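Local coordinates for NTF2-like Protein (Anabaena variabilis ATCC 29413, PDB 3DMC) that is of unknown function but carries a SnoaL-like domain of the NTF2 clan and pairs with a second copy through its beta sheet, at residues K32-L37 with R59-F64; S79-T84 with E93-G98; V109-D114 with Y123-G128. All blocks are in the same frame, centred on the assembly; numbering follows the deposited sequence. Where two conformers were deposited one is given.

Overall arrangement
All three contacts belong to one NTF2-like fold of helices packed on a curved sheet. Contacts 2 and 3 each join the arms of a beta hairpin in that sheet, where strand 89-100 neighbours strand 103-116. Their centres are about 11 Å apart, and F94 N probably donates a hydrogen bond to V109 O at 2.9 Å. Both touch the second subunit. Contact 1 lies between two helices, its centre about 15 Å from that of contact 3 and about 20 Å from that of contact 2. Its F33 and F64 reach F113 and Y123. Bound acetate, probably from the crystallisation liquor, lies about 4 Å from the side chain of F94 and about 3 Å from that of E125.

Contact 1 of 3, residues K32-L37 with R59-F64; sequences KFLDML and RAKEFF
F33 sets an edge of its ring against one face of F64, an offset T-shaped (edge-to-face) pair. The planes stand at 84° with centroids 5.3 Å apart. F33 CE2 is the leading atom, 3.5 Å from F64 CZ. On the opposite face of F64, CD2 of F63 sits over the ring centre, so the ring is held from both sides. F64 CZ lies at the edge of the F63 ring, in its plane. The F33 ring has L37 CD2 over one face, 3.9 Å above the plane and offset toward the rim. CG of F33 is anti to the backbone N (chi1 -177°), on a CB that points toward helix 57-69. An alanine at F33 lacks the ring, which would probably leave a gap at the F64 face and L37 CD2 without its partner.

L34 packs beside this pair. The L34 and K61 side chains cross at about a right angle, and L34 CD1 touches CB, CG and CD of K61. L34 CD2 lies 4.1 Å from A60 CB, and L37 CD1 4.4 Å from the same CB.

A type I turn from L34 to L37 ends the 32-37 segment, and K57 NZ bonds to the carbonyls of both residues. W30 stacks on F64. A60 also touches F41 and F43 of strand 41-45, while M36 turns to helix 9-27. The contact thus joins helix 31-34 to helix 57-69 beside the sheet.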
loop_
_atom_site.group_PDB
_atom_site.type_symbol
_atom_site.label_atom_id
_atom_site.label_comp_id
_atom_site.label_asym_id
_atom_site.label_seq_id
_atom_site.Cartn_x
_atom_site.Cartn_y
_atom_site.Cartn_z
ATOM N N LYS A 32 9.145 -6.029 -21.312
ATOM C CA LYS A 32 9.791 -4.730 -21.098
ATOM C C LYS A 32 9.928 -4.504 -19.594
ATOM O O LYS A 32 10.952 -4.027 -19.115
ATOM C CB LYS A 32 9.043 -3.588 -21.794
ATOM C CG LYS A 32 9.277 -3.584 -23.294
ATOM C CD LYS A 32 9.047 -2.227 -23.892
ATOM C CE LYS A 32 9.285 -2.234 -25.409
ATOM N NZ LYS A 32 10.712 -2.496 -25.760
ATOM N N PHE A 33 8.876 -4.873 -18.860
ATOM C CA PHE A 33 8.906 -4.794 -17.387
ATOM C C PHE A 33 9.971 -5.742 -16.823
ATOM O O PHE A 33 10.779 -5.360 -15.984
ATOM C CB PHE A 33 7.524 -5.087 -16.765
ATOM C CG PHE A 33 7.511 -4.933 -15.288
ATOM C CD1 PHE A 33 7.670 -3.669 -14.719
ATOM C CD2 PHE A 33 7.326 -6.029 -14.450
ATOM C CE1 PHE A 33 7.651 -3.493 -13.340
ATOM C CE2 PHE A 33 7.319 -5.854 -13.078
ATOM C CZ PHE A 33 7.494 -4.570 -12.528
ATOM N N LEU A 34 9.976 -6.978 -17.305
ATOM C CA LEU A 34 10.901 -8.001 -16.814
ATOM C C LEU A 34 12.356 -7.595 -17.037
ATOM O O LEU A 34 13.235 -7.847 -16.213
ATOM C CB LEU A 34 10.644 -9.347 -17.511
ATOM C CG LEU A 34 9.361 -10.081 -17.145
ATOM C CD1 LEU A 34 9.120 -11.245 -18.089
ATOM C CD2 LEU A 34 9.395 -10.564 -15.686
ATOM N N ASP A 35 12.581 -6.937 -18.161
ATOM C CA ASP A 35 13.934 -6.561 -18.561
ATOM C C ASP A 35 14.503 -5.532 -17.575
ATOM O O ASP A 35 15.720 -5.308 -17.490
ATOM C CB ASP A 35 13.964 -6.016 -19.994
ATOM C CG ASP A 35 13.897 -7.117 -21.045
ATOM O OD1 ASP A 35 13.982 -8.310 -20.702
ATOM O OD2 ASP A 35 13.755 -6.778 -22.245
HETATM N N MSE A 36 13.605 -4.891 -16.836
HETATM C CA MSE A 36 14.030 -3.852 -15.909
HETATM C C MSE A 36 14.243 -4.387 -14.519
HETATM O O MSE A 36 14.575 -3.628 -13.608
HETATM C CB MSE A 36 13.016 -2.720 -15.844
HETATM C CG MSE A 36 13.257 -1.644 -16.858
HETATM SE SE MSE A 36 11.963 -0.354 -16.380
HETATM C CE MSE A 36 12.904 0.574 -14.908
ATOM N N LEU A 37 14.053 -5.691 -14.358
ATOM C CA LEU A 37 14.191 -6.325 -13.031
ATOM C C LEU A 37 15.596 -6.893 -12.819
ATOM O O LEU A 37 16.206 -7.449 -13.730
ATOM C CB LEU A 37 13.128 -7.424 -12.841
ATOM C CG LEU A 37 11.708 -7.041 -13.249
ATOM C CD1 LEU A 37 10.705 -8.162 -12.979
ATOM C CD2 LEU A 37 11.294 -5.777 -12.491
ATOM N N ARG A 59 10.377 -16.954 -11.931
ATOM C CA ARG A 59 9.157 -16.996 -11.122
ATOM C C ARG A 59 8.316 -15.722 -11.359
ATOM O O ARG A 59 7.080 -15.759 -11.418
ATOM C CB ARG A 59 9.479 -17.165 -9.643
ATOM C CG ARG A 59 8.260 -17.217 -8.769
ATOM C CD ARG A 59 7.533 -18.535 -8.873
ATOM N NE ARG A 59 6.637 -18.711 -7.723
ATOM C CZ ARG A 59 5.645 -19.595 -7.668
ATOM N NH1 ARG A 59 5.386 -20.394 -8.703
ATOM N NH2 ARG A 59 4.891 -19.649 -6.582
ATOM N N ALA A 60 9.003 -14.611 -11.567
ATOM C CA ALA A 60 8.296 -13.328 -11.856
ATOM C C ALA A 60 7.504 -13.461 -13.154
ATOM O O ALA A 60 6.341 -13.084 -13.242
ATOM C CB ALA A 60 9.283 -12.184 -11.959
ATOM N N LYS A 61 8.141 -14.027 -14.163
ATOM C CA LYS A 61 7.461 -14.248 -15.449
ATOM C C LYS A 61 6.219 -15.124 -15.300
ATOM O O LYS A 61 5.156 -14.869 -15.882
ATOM C CB LYS A 61 8.402 -14.870 -16.486
ATOM C CG LYS A 61 7.734 -14.949 -17.827
ATOM C CD LYS A 61 8.701 -15.094 -18.978
ATOM C CE LYS A 61 7.939 -15.147 -20.304
ATOM N NZ LYS A 61 8.659 -15.949 -21.340
ATOM N N GLU A 62 6.345 -16.149 -14.482
ATOM C CA GLU A 62 5.218 -17.053 -14.254
ATOM C C GLU A 62 4.064 -16.233 -13.679
ATOM O O GLU A 62 2.930 -16.293 -14.139
ATOM C CB GLU A 62 5.598 -18.165 -13.300
ATOM C CG GLU A 62 6.722 -19.031 -13.862
ATOM C CD GLU A 62 7.181 -20.133 -12.919
ATOM O OE1 GLU A 62 6.624 -20.268 -11.803
ATOM O OE2 GLU A 62 8.110 -20.865 -13.317
ATOM N N PHE A 63 4.405 -15.483 -12.648
ATOM C CA PHE A 63 3.416 -14.639 -11.947
ATOM C C PHE A 63 2.687 -13.672 -12.910
ATOM O O PHE A 63 1.428 -13.592 -12.984
ATOM C CB PHE A 63 4.101 -13.843 -10.840
ATOM C CG PHE A 63 3.203 -12.852 -10.200
ATOM C CD1 PHE A 63 2.111 -13.273 -9.475
ATOM C CD2 PHE A 63 3.426 -11.486 -10.358
ATOM C CE1 PHE A 63 1.265 -12.360 -8.875
ATOM C CE2 PHE A 63 2.559 -10.557 -9.768
ATOM C CZ PHE A 63 1.490 -11.012 -9.016
ATOM N N PHE A 64 3.471 -12.928 -13.682
ATOM C CA PHE A 64 2.859 -11.874 -14.522
ATOM C C PHE A 64 2.028 -12.496 -15.661
ATOM O O PHE A 64 0.979 -11.990 -16.044
ATOM C CB PHE A 64 3.929 -10.888 -14.989
ATOM C CG PHE A 64 4.389 -9.985 -13.888
ATOM C CD1 PHE A 64 3.480 -9.141 -13.260
ATOM C CD2 PHE A 64 5.689 -9.995 -13.442
ATOM C CE1 PHE A 64 3.884 -8.291 -12.219
ATOM C CE2 PHE A 64 6.083 -9.157 -12.394
ATOM C CZ PHE A 64 5.169 -8.309 -11.789
#

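Contact 2 of 3, residues S79-T84 with E93-G98; sequences SLDRVT and EFRDEG
D81 and R82 both face E93, and the extra residue makes a classic beta bulge in the antiparallel hairpin of strands 75-85 and 89-100. E93 O takes both N-H groups: D81 N at 2.9 Å and R82 N at 3.3 Å. The first comes nearly along the C=O axis, and the second meets a lone pair. In return E93 N gives a straight bond to R82 O at 2.8 Å. Beyond the bulge the register shifts by one, so that L80 pairs with F94 and S79 with R95. R95 N bonds to S79 O, but the return bond from S79 N is weak. L80 CD1 rests 4.0 Å from F94 CB on the face that meets helix 9-27.

On the other face R82 and E93 cross obliquely, CB of R82 near OE2 of E93. Water 1 links R82 NH1 to E93 OE1. On the second subunit R82 forms a salt bridge with D114; E93 OE1 bonds to Y126 OH and pairs with R124 NE, and E93 OE2 bonds to S112 OG. The bulge thus lies at the dimer interface.

S79 OG links R95 to D81 in a short chain of bonds. It donates to D81 OD2, on the syn side of the carboxylate, at 3.0 Å. The R95 chain bends at chi3 (56°), and its NH1 donates to the same S79 OG at 2.9 Å, with that oxygen only 5° out of the guanidinium plane.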
loop_
_atom_site.group_PDB
_atom_site.type_symbol
_atom_site.label_atom_id
_atom_site.label_comp_id
_atom_site.label_asym_id
_atom_site.label_seq_id
_atom_site.Cartn_x
_atom_site.Cartn_y
_atom_site.Cartn_z
ATOM N N SER A 79 -7.062 5.220 -12.716
ATOM C CA SER A 79 -6.404 6.406 -12.146
ATOM C C SER A 79 -5.178 6.012 -11.360
ATOM O O SER A 79 -5.161 4.981 -10.672
ATOM C CB SER A 79 -7.341 7.195 -11.230
ATOM O OG SER A 79 -7.710 6.441 -10.086
ATOM N N LEU A 80 -4.180 6.863 -11.461
ATOM C CA LEU A 80 -2.983 6.823 -10.586
ATOM C C LEU A 80 -3.055 8.015 -9.630
ATOM O O LEU A 80 -2.893 9.180 -10.066
ATOM C CB LEU A 80 -1.696 6.865 -11.409
ATOM C CG LEU A 80 -0.401 6.867 -10.576
ATOM C CD1 LEU A 80 -0.271 5.582 -9.684
ATOM C CD2 LEU A 80 0.812 7.044 -11.502
ATOM N N ASP A 81 -3.316 7.730 -8.354
ATOM C CA ASP A 81 -3.828 8.746 -7.425
ATOM C C ASP A 81 -2.740 9.346 -6.546
ATOM O O ASP A 81 -2.755 10.533 -6.258
ATOM C CB ASP A 81 -4.994 8.204 -6.590
ATOM C CG ASP A 81 -6.164 7.789 -7.461
ATOM O OD1 ASP A 81 -6.521 8.575 -8.335
ATOM O OD2 ASP A 81 -6.679 6.681 -7.312
ATOM N N ARG A 82 -1.807 8.500 -6.130
ATOM C CA ARG A 82 -0.744 8.913 -5.217
ATOM C C ARG A 82 0.524 8.151 -5.515
ATOM O O ARG A 82 0.496 6.939 -5.667
ATOM C CB ARG A 82 -1.180 8.698 -3.754
ATOM C CG ARG A 82 -2.422 9.498 -3.359
ATOM C CD ARG A 82 -2.889 9.292 -1.929
ATOM N NE ARG A 82 -3.786 10.368 -1.522
ATOM C CZ ARG A 82 -5.065 10.463 -1.890
ATOM N NH1 ARG A 82 -5.623 9.537 -2.672
ATOM N NH2 ARG A 82 -5.793 11.494 -1.489
ATOM N N VAL A 83 1.610 8.905 -5.621
ATOM C CA VAL A 83 2.937 8.329 -5.808
ATOM C C VAL A 83 3.862 8.925 -4.765
ATOM O O VAL A 83 4.145 10.131 -4.757
ATOM C CB VAL A 83 3.460 8.661 -7.206
ATOM C CG1 VAL A 83 4.864 8.128 -7.392
ATOM C CG2 VAL A 83 2.517 8.053 -8.264
ATOM N N THR A 84 4.353 8.059 -3.896
ATOM C CA THR A 84 5.229 8.497 -2.807
ATOM C C THR A 84 6.561 7.801 -2.908
ATOM O O THR A 84 6.662 6.738 -3.489
ATOM C CB THR A 84 4.588 8.176 -1.426
ATOM O OG1 THR A 84 4.278 6.788 -1.368
ATOM C CG2 THR A 84 3.297 9.026 -1.149
ATOM N N GLU A 93 -0.253 4.211 -5.661
ATOM C CA GLU A 93 -1.598 3.914 -5.224
ATOM C C GLU A 93 -2.499 4.230 -6.408
ATOM O O GLU A 93 -2.592 5.397 -6.864
ATOM C CB GLU A 93 -2.018 4.754 -4.021
ATOM C CG GLU A 93 -1.277 4.472 -2.733
ATOM C CD GLU A 93 -1.722 5.397 -1.620
ATOM O OE1 GLU A 93 -2.957 5.395 -1.329
ATOM O OE2 GLU A 93 -0.848 6.105 -1.059
ATOM N N PHE A 94 -3.169 3.186 -6.870
ATOM C CA PHE A 94 -3.973 3.267 -8.099
ATOM C C PHE A 94 -5.319 2.519 -8.043
ATOM O O PHE A 94 -5.608 1.746 -7.118
ATOM C CB PHE A 94 -3.147 2.890 -9.344
ATOM C CG PHE A 94 -2.733 1.441 -9.400
ATOM C CD1 PHE A 94 -1.532 1.003 -8.852
ATOM C CD2 PHE A 94 -3.549 0.504 -10.018
ATOM C CE1 PHE A 94 -1.174 -0.326 -8.920
ATOM C CE2 PHE A 94 -3.193 -0.816 -10.076
ATOM C CZ PHE A 94 -2.002 -1.242 -9.527
ATOM N N ARG A 95 -6.142 2.798 -9.053
ATOM C CA ARG A 95 -7.459 2.142 -9.230
ATOM C C ARG A 95 -7.426 1.461 -10.574
ATOM O O ARG A 95 -6.896 2.033 -11.545
ATOM C CB ARG A 95 -8.621 3.172 -9.158
ATOM C CG ARG A 95 -8.821 3.833 -7.785
ATOM C CD ARG A 95 -9.668 5.099 -7.802
ATOM N NE ARG A 95 -10.976 4.797 -8.410
ATOM C CZ ARG A 95 -11.312 5.103 -9.668
ATOM N NH1 ARG A 95 -10.455 5.739 -10.461
ATOM N NH2 ARG A 95 -12.518 4.772 -10.142
ATOM N N ASP A 96 -7.910 0.214 -10.620
ATOM C CA ASP A 96 -7.868 -0.539 -11.854
ATOM C C ASP A 96 -9.167 -1.279 -12.124
ATOM O O ASP A 96 -10.074 -1.394 -11.267
ATOM C CB ASP A 96 -6.618 -1.431 -11.951
ATOM C CG ASP A 96 -6.588 -2.592 -10.958
ATOM O OD1 ASP A 96 -7.526 -2.749 -10.146
ATOM O OD2 ASP A 96 -5.572 -3.345 -11.017
ATOM N N GLU A 97 -9.252 -1.715 -13.359
ATOM C CA GLU A 97 -10.390 -2.524 -13.798
ATOM C C GLU A 97 -10.152 -3.277 -15.076
ATOM O O GLU A 97 -9.405 -2.847 -15.955
ATOM C CB GLU A 97 -11.622 -1.669 -13.960
ATOM C CG GLU A 97 -11.520 -0.659 -15.035
ATOM C CD GLU A 97 -12.811 0.137 -15.169
ATOM O OE1 GLU A 97 -13.742 -0.101 -14.357
ATOM O OE2 GLU A 97 -12.894 0.982 -16.081
ATOM N N GLY A 98 -10.823 -4.414 -15.132
ATOM C CA GLY A 98 -10.823 -5.290 -16.330
ATOM C C GLY A 98 -11.749 -6.471 -16.195
ATOM O O GLY A 98 -12.239 -6.764 -15.117
HETATM O O HOH W 1 -4.649 6.947 -3.258
HETATM O O HOH W 2 1.605 6.417 -2.447
#

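Contact 3 of 3, residues V109-D114 with Y123-G128; sequences VAVSFD and YREYFG
R124 and S112 make the tight part of this contact, on the sheet face that meets the second subunit. R124 NH2 donates to S112 OG at 2.8 Å, with the oxygen near the guanidinium plane. S112 O lies over one face of the same group. NH2 also forms a salt bridge to D114 OD1 at 3.0 Å, but this bond is bent and comes from above the carboxylate plane. The two planes are 55° apart. The R124 chain bends at chi3 (-66°), which places NE; NH2 meets both S112 and D114.

These groups have further partners. T89 OG1 also bonds to D114 OD1. E93 of the second subunit meets R124 NE, S112 OG and Y126 OH, and R82 of that subunit pairs with D114. R82 NE also lies near R124 NH2, and the acids would probably offset these like charges. A110 CB packs against Y126 CB at 4.3 Å, and A110 O sits at the edge of the Y126 ring.

On the other face F113 and Y123 lie side by side at one end, while the E125 end is more polar and more open. F113 CE1 is 3.6 Å from Y123 CD2. Y123 OH donates to E125 OE1 at 2.8 Å. Farther along, V109 CG1 is 3.7 Å from OE2 of E125, a partly exposed residue close to a bound acetate.

Four backbone bonds in the pairs A110-Y126 and S112-R124 join the strands in an antiparallel beta hairpin. Strand 89-100 flanks it beside 103-116, and strand 41-45 beside 119-127. V111 and Y123 face F18 and F21 of helix 9-27.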
loop_
_atom_site.group_PDB
_atom_site.type_symbol
_atom_site.label_atom_id
_atom_site.label_comp_id
_atom_site.label_asym_id
_atom_site.label_seq_id
_atom_site.Cartn_x
_atom_site.Cartn_y
_atom_site.Cartn_z
ATOM N N VAL A 109 -5.359 -0.672 -5.470
ATOM C CA VAL A 109 -4.093 -1.377 -5.313
ATOM C C VAL A 109 -2.998 -0.416 -4.935
ATOM O O VAL A 109 -2.963 0.721 -5.359
ATOM C CB VAL A 109 -3.688 -2.113 -6.612
ATOM C CG1 VAL A 109 -2.493 -3.068 -6.355
ATOM C CG2 VAL A 109 -4.885 -2.869 -7.218
ATOM N N ALA A 110 -2.076 -0.919 -4.129
ATOM C CA ALA A 110 -0.818 -0.250 -3.937
ATOM C C ALA A 110 0.286 -1.220 -4.321
ATOM O O ALA A 110 0.342 -2.331 -3.849
ATOM C CB ALA A 110 -0.640 0.212 -2.501
ATOM N N VAL A 111 1.128 -0.794 -5.240
ATOM C CA VAL A 111 2.351 -1.534 -5.526
ATOM C C VAL A 111 3.554 -0.673 -5.194
ATOM O O VAL A 111 3.640 0.508 -5.543
ATOM C CB VAL A 111 2.447 -2.071 -6.974
ATOM C CG1 VAL A 111 1.216 -2.952 -7.312
ATOM C CG2 VAL A 111 2.659 -0.938 -7.988
ATOM N N SER A 112 4.482 -1.329 -4.521
ATOM C CA SER A 112 5.685 -0.733 -3.995
ATOM C C SER A 112 6.887 -1.361 -4.706
ATOM O O SER A 112 6.967 -2.575 -4.812
ATOM C CB SER A 112 5.746 -1.003 -2.482
ATOM O OG SER A 112 6.870 -0.399 -1.888
ATOM N N PHE A 113 7.740 -0.513 -5.266
ATOM C CA PHE A 113 9.002 -0.981 -5.886
ATOM C C PHE A 113 10.204 -0.493 -5.064
ATOM O O PHE A 113 10.218 0.659 -4.588
ATOM C CB PHE A 113 9.218 -0.364 -7.307
ATOM C CG PHE A 113 8.130 -0.642 -8.322
ATOM C CD1 PHE A 113 7.316 -1.729 -8.238
ATOM C CD2 PHE A 113 8.012 0.172 -9.456
ATOM C CE1 PHE A 113 6.337 -1.987 -9.194
ATOM C CE2 PHE A 113 7.057 -0.084 -10.401
ATOM C CZ PHE A 113 6.220 -1.183 -10.284
ATOM N N ASP A 114 11.254 -1.314 -4.988
ATOM C CA ASP A 114 12.590 -0.807 -4.639
ATOM C C ASP A 114 13.389 -0.664 -5.914
ATOM O O ASP A 114 13.334 -1.528 -6.799
ATOM C CB ASP A 114 13.337 -1.759 -3.710
ATOM C CG ASP A 114 12.886 -1.660 -2.287
ATOM O OD1 ASP A 114 11.858 -1.027 -2.004
ATOM O OD2 ASP A 114 13.600 -2.192 -1.417
ATOM N N TYR A 123 9.343 -5.936 -5.394
ATOM C CA TYR A 123 7.958 -5.582 -5.654
ATOM C C TYR A 123 7.080 -6.122 -4.543
ATOM O O TYR A 123 7.245 -7.239 -4.116
ATOM C CB TYR A 123 7.594 -6.214 -7.011
ATOM C CG TYR A 123 6.151 -6.243 -7.455
ATOM C CD1 TYR A 123 5.198 -7.061 -6.833
ATOM C CD2 TYR A 123 5.754 -5.507 -8.547
ATOM C CE1 TYR A 123 3.877 -7.124 -7.298
ATOM C CE2 TYR A 123 4.455 -5.549 -9.008
ATOM C CZ TYR A 123 3.524 -6.374 -8.407
ATOM O OH TYR A 123 2.241 -6.369 -8.908
ATOM N N ARG A 124 6.126 -5.306 -4.103
ATOM C CA ARG A 124 5.152 -5.698 -3.107
ATOM C C ARG A 124 3.811 -5.135 -3.515
ATOM O O ARG A 124 3.722 -3.938 -3.849
ATOM C CB ARG A 124 5.514 -5.142 -1.732
ATOM C CG ARG A 124 6.854 -5.680 -1.179
ATOM C CD ARG A 124 7.418 -4.768 -0.058
ATOM N NE ARG A 124 7.780 -3.471 -0.606
ATOM C CZ ARG A 124 8.874 -3.267 -1.315
ATOM N NH1 ARG A 124 9.752 -4.267 -1.448
ATOM N NH2 ARG A 124 9.107 -2.080 -1.832
ATOM N N GLU A 125 2.825 -6.022 -3.517
ATOM C CA GLU A 125 1.439 -5.703 -3.851
ATOM C C GLU A 125 0.490 -5.835 -2.672
ATOM O O GLU A 125 0.513 -6.809 -1.904
ATOM C CB GLU A 125 0.952 -6.546 -5.041
ATOM C CG GLU A 125 -0.463 -6.131 -5.461
ATOM C CD GLU A 125 -0.956 -6.712 -6.770
ATOM O OE1 GLU A 125 -0.139 -7.105 -7.629
ATOM O OE2 GLU A 125 -2.201 -6.747 -6.930
ATOM N N TYR A 126 -0.350 -4.802 -2.549
ATOM C CA TYR A 126 -1.368 -4.708 -1.485
ATOM C C TYR A 126 -2.747 -4.410 -2.099
ATOM O O TYR A 126 -2.853 -3.617 -3.047
ATOM C CB TYR A 126 -1.034 -3.577 -0.505
ATOM C CG TYR A 126 0.345 -3.596 0.126
ATOM C CD1 TYR A 126 1.482 -3.128 -0.563
ATOM C CD2 TYR A 126 0.523 -4.075 1.431
ATOM C CE1 TYR A 126 2.729 -3.107 0.038
ATOM C CE2 TYR A 126 1.804 -4.087 2.033
ATOM C CZ TYR A 126 2.908 -3.607 1.312
ATOM O OH TYR A 126 4.163 -3.601 1.910
ATOM N N PHE A 127 -3.782 -5.052 -1.559
ATOM C CA PHE A 127 -5.182 -4.888 -2.028
ATOM C C PHE A 127 -5.904 -3.862 -1.150
ATOM O O PHE A 127 -5.883 -3.982 0.076
ATOM C CB PHE A 127 -5.991 -6.208 -1.918
ATOM C CG PHE A 127 -5.412 -7.405 -2.654
ATOM C CD1 PHE A 127 -4.537 -7.247 -3.709
ATOM C CD2 PHE A 127 -5.833 -8.681 -2.332
ATOM C CE1 PHE A 127 -4.039 -8.374 -4.418
ATOM C CE2 PHE A 127 -5.364 -9.802 -3.019
ATOM C CZ PHE A 127 -4.465 -9.651 -4.060
ATOM N N GLY A 128 -6.591 -2.899 -1.786
ATOM C CA GLY A 128 -7.288 -1.814 -1.092
ATOM C C GLY A 128 -8.796 -1.843 -1.181
ATOM O O GLY A 128 -9.461 -1.033 -0.560
#